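PDB 3BQB: 2-dehydro-3-deoxy-D-arabinonate dehydratase, which catalyses the magnesium-dependent dehydration of 2-dehydro-3-deoxy-D-arabinonate to 2,5-dioxopentanoate in a pentose oxidation pathway leading to 2-oxoglutarate. Local coordinates for residues E143-V148 / I251-T256. Residues are numbered along the deposited sequence; the frame is centred on the assembly and turned at random.
Sequences EPELAV and ILTTGT. With MG (magnesium ion), chain F.
T253 stands roughly perpendicular to E145, and its hydroxyl gives a hydrogen bond to the carboxylate (OG1 to E145 OE2, 2.8 Å). G255 N donates to the same OE2 at 2.7 Å, from the opposite face of the carboxylate plane. With CD anti to CA (chi2 -167°), the straight E145 chain carries the carboxylate across to G255 and the metal. Its other oxygen, OE1, binds the magnesium ion at 2.3 Å. D164 OD2 is a second ligand. The two donors on OE2 probably hold the E145 carboxylate in its rotation about CG-CD. The segments are antiparallel strands in the FAH-family catalytic domain. The start of 143-148 and the end of 251-256 line the metal and substrate site. V148 and L252 are a hydrogen-bonded pair, with side chains side by side. L146 O accepts from both T254 N and T254 OG1, the hydroxyl at 2.7 Å. T256, a substrate-binding residue, donates from OG1 to P144 O at 3.0 Å. Its CG2 lies against E143 CB (3.7 Å). An alanine here is likely to leave P144 O without this donor and E143 less firmly packed. E143, a magnesium-binding residue, keeps OE2 at a longer 2.7 Å from the ion and pairs it in a salt bridge with K182.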
loop_
_atom_site.group_PDB
_atom_site.type_symbol
_atom_site.label_atom_id
_atom_site.label_comp_id
_atom_site.label_asym_id
_atom_site.label_seq_id
_atom_site.Cartn_x
_atom_site.Cartn_y
_atom_site.Cartn_z
ATOM N N GLU B 143 -21.299 8.132 30.643
ATOM C CA GLU B 143 -21.270 9.573 30.813
ATOM C C GLU B 143 -21.598 10.205 29.471
ATOM O O GLU B 143 -20.756 10.207 28.572
ATOM C CB GLU B 143 -19.898 10.029 31.293
ATOM C CG GLU B 143 -19.533 9.533 32.681
ATOM C CD GLU B 143 -18.168 10.016 33.146
ATOM O OE1 GLU B 143 -17.758 9.627 34.258
ATOM O OE2 GLU B 143 -17.496 10.771 32.407
ATOM N N PRO B 144 -22.833 10.721 29.320
ATOM C CA PRO B 144 -23.260 11.338 28.065
ATOM C C PRO B 144 -22.653 12.716 27.888
ATOM O O PRO B 144 -22.841 13.578 28.742
ATOM C CB PRO B 144 -24.777 11.445 28.234
ATOM C CG PRO B 144 -24.971 11.582 29.704
ATOM C CD PRO B 144 -23.909 10.736 30.331
ATOM N N GLU B 145 -21.931 12.921 26.791
ATOM C CA GLU B 145 -21.228 14.176 26.571
ATOM C C GLU B 145 -21.328 14.636 25.126
ATOM O O GLU B 145 -21.444 13.824 24.206
ATOM C CB GLU B 145 -19.752 14.020 26.950
ATOM C CG GLU B 145 -19.530 13.257 28.249
ATOM C CD GLU B 145 -18.119 13.348 28.792
ATOM O OE1 GLU B 145 -17.910 12.890 29.941
ATOM O OE2 GLU B 145 -17.225 13.879 28.098
ATOM N N LEU B 146 -21.288 15.952 24.942
ATOM C CA LEU B 146 -21.049 16.531 23.633
ATOM C C LEU B 146 -19.557 16.384 23.345
ATOM O O LEU B 146 -18.728 16.667 24.210
ATOM C CB LEU B 146 -21.435 18.011 23.615
ATOM C CG LEU B 146 -21.222 18.736 22.284
ATOM C CD1 LEU B 146 -22.200 18.218 21.244
ATOM C CD2 LEU B 146 -21.362 20.235 22.456
ATOM N N ALA B 147 -19.226 15.939 22.136
ATOM C CA ALA B 147 -17.836 15.831 21.698
ATOM C C ALA B 147 -17.624 16.633 20.424
ATOM O O ALA B 147 -18.542 16.783 19.616
ATOM C CB ALA B 147 -17.460 14.378 21.469
ATOM N N VAL B 148 -16.409 17.146 20.259
ATOM C CA VAL B 148 -16.037 17.893 19.059
ATOM C C VAL B 148 -14.922 17.177 18.303
ATOM O O VAL B 148 -14.029 16.582 18.911
ATOM C CB VAL B 148 -15.598 19.350 19.375
ATOM C CG1 VAL B 148 -16.801 20.181 19.778
ATOM C CG2 VAL B 148 -14.505 19.403 20.453
ATOM N N ILE B 251 -10.889 13.594 18.587
ATOM C CA ILE B 251 -12.160 13.954 19.193
ATOM C C ILE B 251 -11.932 14.353 20.636
ATOM O O ILE B 251 -11.261 13.643 21.372
ATOM C CB ILE B 251 -13.164 12.787 19.143
ATOM C CG1 ILE B 251 -13.485 12.438 17.683
ATOM C CG2 ILE B 251 -14.441 13.156 19.904
ATOM C CD1 ILE B 251 -14.384 11.227 17.499
ATOM N N LEU B 252 -12.488 15.492 21.034
ATOM C CA LEU B 252 -12.459 15.911 22.431
ATOM C C LEU B 252 -13.866 15.848 23.003
ATOM O O LEU B 252 -14.733 16.620 22.594
ATOM C CB LEU B 252 -11.908 17.334 22.569
ATOM C CG LEU B 252 -11.998 17.966 23.965
ATOM C CD1 LEU B 252 -11.344 17.078 25.014
ATOM C CD2 LEU B 252 -11.373 19.352 23.970
ATOM N N THR B 253 -14.090 14.931 23.941
ATOM C CA THR B 253 -15.371 14.841 24.643
ATOM C C THR B 253 -15.343 15.798 25.839
ATOM O O THR B 253 -14.392 15.796 26.622
ATOM C CB THR B 253 -15.720 13.380 25.040
ATOM O OG1 THR B 253 -17.107 13.295 25.384
ATOM C CG2 THR B 253 -14.859 12.849 26.185
ATOM N N THR B 254 -16.388 16.617 25.961
ATOM C CA THR B 254 -16.320 17.856 26.741
ATOM C C THR B 254 -16.879 17.778 28.164
ATOM O O THR B 254 -17.045 18.806 28.816
ATOM C CB THR B 254 -17.022 19.009 25.984
ATOM O OG1 THR B 254 -18.430 18.750 25.896
ATOM C CG2 THR B 254 -16.442 19.148 24.587
ATOM N N GLY B 255 -17.146 16.567 28.647
ATOM C CA GLY B 255 -17.600 16.351 30.024
ATOM C C GLY B 255 -19.078 16.036 30.117
ATOM O O GLY B 255 -19.832 16.303 29.184
ATOM N N THR B 256 -19.487 15.455 31.244
ATOM C CA THR B 256 -20.887 15.088 31.472
ATOM C C THR B 256 -21.493 15.848 32.642
ATOM O O THR B 256 -20.773 16.351 33.504
ATOM C CB THR B 256 -21.046 13.581 31.761
ATOM O OG1 THR B 256 -22.431 13.226 31.684
ATOM C CG2 THR B 256 -20.492 13.204 33.153
HETATM MG MG MG F . -15.928 12.450 30.942
HETATM O O HOH W 1 -20.492 17.690 27.133
#